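Local coordinates for uncharacterized conserved protein (Methanococcus maripaludis S2, PDB 3C2Q), which catalyses the NAD(+)-dependent conversion of L-ornithine to L-proline with release of ammonia, at residues A174-I178 and H204-I208. Numbering follows the deposited sequence.
Sequences ATHDI and HIYAI
Two alpha-helical turns, 174-178 and 204-208, cross almost at right angles, their axes 8.8 Å apart at closest approach and their N-to-C directions at 103°. The CA atoms of Ile178 and Ala207 lie 6.2 Å apart, those of Thr175 and Ile208 6.3 Å, and those of His176 and His204 6.6 Å. His204, with chi1 t, swings its imidazole across the gap between the helices, where it meets two neighbours. In the plane of its ring, His204 NE2 donates a hydrogen bond to Thr175 OG1 (2.7 Å); the threonine, in the p rotamer, also hydrogen-bonds through OG1 to the carbonyl of Asn171, one helical turn earlier. Over one face lies the ring of His176 (chi1 m) in a face-to-face stack, centroids 3.9 Å apart and planes at 20°, while His176 ND1 is hydrogen-bonded to Glu179 OE1. Helix 171-183 follows strand 166-170 of the parallel Rossmann sheet, and its first residues, Asn171 and Ala172, probably bind NAD(+), so the contact sits beside the likely cofactor site. Beyond the imidazoles, small and aliphatic groups close the interface. The methyl of Ala207, pointing toward the other helix, rests against Ile178 CG2 and over the Thr175 carbonyl O, each 4.0 Å from its CB, and Thr175 CG2 packs 3.8 Å from Ile208 CG1. Ile205 and Tyr206 pack instead on Phe26 of a second subunit.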
ATOM      1  N   ALA B 174      14.762  17.490  10.555  1.00 18.94           N
ATOM      2  CA  ALA B 174      15.861  18.156  11.279  1.00 19.76           C
ATOM      3  C   ALA B 174      15.904  17.765  12.735  1.00 19.56           C
ATOM      4  O   ALA B 174      16.993  17.470  13.257  1.00 20.10           O
ATOM      5  CB  ALA B 174      15.774  19.678  11.138  1.00 19.33           C
ATOM      6  N   THR B 175      14.752  17.737  13.396  1.00 19.31           N
ATOM      7  CA  THR B 175      14.753  17.490  14.836  1.00 19.94           C
ATOM      8  C   THR B 175      15.025  16.027  15.191  1.00 19.68           C
ATOM      9  O   THR B 175      15.653  15.767  16.212  1.00 18.81           O
ATOM     10  CB  THR B 175      13.479  18.003  15.578  1.00 20.48           C
ATOM     11  OG1 THR B 175      12.308  17.306  15.086  1.00 21.40           O
ATOM     12  CG2 THR B 175      13.325  19.526  15.385  1.00 20.67           C
ATOM     13  N   HIS B 176      14.575  15.077  14.356  1.00 17.99           N
ATOM     14  CA  HIS B 176      14.974  13.669  14.578  1.00 17.82           C
ATOM     15  C   HIS B 176      16.419  13.372  14.237  1.00 16.98           C
ATOM     16  O   HIS B 176      17.039  12.544  14.915  1.00 16.78           O
ATOM     17  CB  HIS B 176      14.016  12.648  13.922  1.00 18.25           C
ATOM     18  CG  HIS B 176      12.637  12.646  14.540  1.00 17.78           C
ATOM     19  ND1 HIS B 176      12.407  12.299  15.859  1.00 18.27           N
ATOM     20  CD2 HIS B 176      11.425  12.950  14.015  1.00 17.45           C
ATOM     21  CE1 HIS B 176      11.111  12.380  16.114  1.00 19.64           C
ATOM     22  NE2 HIS B 176      10.498  12.798  15.018  1.00 17.40           N
ATOM     23  N   ASP B 177      16.941  14.017  13.194  1.00 16.72           N
ATOM     24  CA  ASP B 177      18.380  13.961  12.903  1.00 18.13           C
ATOM     25  C   ASP B 177      19.151  14.418  14.164  1.00 18.68           C
ATOM     26  O   ASP B 177      20.108  13.772  14.615  1.00 18.12           O
ATOM     27  CB  ASP B 177      18.733  14.847  11.705  1.00 17.54           C
ATOM     28  CG  ASP B 177      20.258  15.002  11.493  1.00 21.95           C
ATOM     29  OD1 ASP B 177      20.979  14.000  11.212  1.00 18.31           O
ATOM     30  OD2 ASP B 177      20.733  16.158  11.572  1.00 21.23           O
ATOM     31  N   ILE B 178      18.691  15.513  14.756  1.00 18.69           N
ATOM     32  CA  ILE B 178      19.375  16.078  15.915  1.00 19.30           C
ATOM     33  C   ILE B 178      19.193  15.216  17.157  1.00 18.69           C
ATOM     34  O   ILE B 178      20.154  15.009  17.910  1.00 20.06           O
ATOM     35  CB  ILE B 178      18.957  17.567  16.111  1.00 19.08           C
ATOM     36  CG1 ILE B 178      19.596  18.382  14.982  1.00 17.14           C
ATOM     37  CG2 ILE B 178      19.402  18.067  17.544  1.00 19.73           C
ATOM     38  CD1 ILE B 178      18.970  19.762  14.714  1.00 19.45           C
ATOM     39  N   HIS B 204      13.172  13.364  21.825  1.00 18.90           N
ATOM     40  CA  HIS B 204      12.772  14.290  20.780  1.00 18.74           C
ATOM     41  C   HIS B 204      12.535  15.728  21.303  1.00 19.34           C
ATOM     42  O   HIS B 204      13.108  16.694  20.765  1.00 19.61           O
ATOM     43  CB  HIS B 204      11.541  13.756  20.020  1.00 19.41           C
ATOM     44  CG  HIS B 204      11.227  14.565  18.822  1.00 18.55           C
ATOM     45  ND1 HIS B 204       9.938  14.847  18.425  1.00 22.07           N
ATOM     46  CD2 HIS B 204      12.048  15.192  17.941  1.00 19.94           C
ATOM     47  CE1 HIS B 204       9.977  15.605  17.342  1.00 21.26           C
ATOM     48  NE2 HIS B 204      11.244  15.831  17.026  1.00 21.23           N
ATOM     49  N   ILE B 205      11.727  15.869  22.349  1.00 20.39           N
ATOM     50  CA  ILE B 205      11.562  17.204  22.995  1.00 20.78           C
ATOM     51  C   ILE B 205      12.871  17.725  23.614  1.00 21.39           C
ATOM     52  O   ILE B 205      13.143  18.933  23.540  1.00 21.75           O
ATOM     53  CB  ILE B 205      10.366  17.254  24.002  1.00 20.99           C
ATOM     54  CG1 ILE B 205      10.029  18.684  24.459  1.00 20.54           C
ATOM     55  CG2 ILE B 205      10.552  16.306  25.189  1.00 21.88           C
ATOM     56  CD1 ILE B 205       9.702  19.673  23.336  1.00 20.43           C
ATOM     57  N   TYR B 206      13.702  16.833  24.173  1.00 22.02           N
ATOM     58  CA  TYR B 206      15.012  17.289  24.671  1.00 23.28           C
ATOM     59  C   TYR B 206      15.817  17.869  23.530  1.00 22.91           C
ATOM     60  O   TYR B 206      16.501  18.879  23.702  1.00 22.42           O
ATOM     61  CB  TYR B 206      15.834  16.190  25.328  1.00 23.57           C
ATOM     62  CG  TYR B 206      15.320  15.623  26.604  1.00 25.41           C
ATOM     63  CD1 TYR B 206      14.422  16.330  27.416  1.00 25.30           C
ATOM     64  CD2 TYR B 206      15.800  14.396  27.051  1.00 26.96           C
ATOM     65  CE1 TYR B 206      13.964  15.801  28.580  1.00 25.86           C
ATOM     66  CE2 TYR B 206      15.367  13.851  28.240  1.00 29.13           C
ATOM     67  CZ  TYR B 206      14.454  14.556  29.004  1.00 27.93           C
ATOM     68  OH  TYR B 206      14.013  13.990  30.175  1.00 27.46           O
ATOM     69  N   ALA B 207      15.743  17.253  22.340  1.00 22.15           N
ATOM     70  CA  ALA B 207      16.503  17.763  21.195  1.00 21.43           C
ATOM     71  C   ALA B 207      15.996  19.132  20.708  1.00 21.72           C
ATOM     72  O   ALA B 207      16.786  20.034  20.382  1.00 20.60           O
ATOM     73  CB  ALA B 207      16.532  16.725  20.016  1.00 22.02           C
ATOM     74  N   ILE B 208      14.677  19.290  20.669  1.00 21.33           N
ATOM     75  CA  ILE B 208      14.092  20.589  20.281  1.00 20.99           C
ATOM     76  C   ILE B 208      14.506  21.650  21.340  1.00 21.53           C
ATOM     77  O   ILE B 208      14.920  22.748  20.986  1.00 21.54           O
ATOM     78  CB  ILE B 208      12.556  20.486  20.190  1.00 21.43           C
ATOM     79  CG1 ILE B 208      12.148  19.603  18.980  1.00 20.69           C
ATOM     80  CG2 ILE B 208      11.871  21.914  20.084  1.00 20.00           C
ATOM     81  CD1 ILE B 208      10.692  19.044  19.079  1.00 20.25           C
TER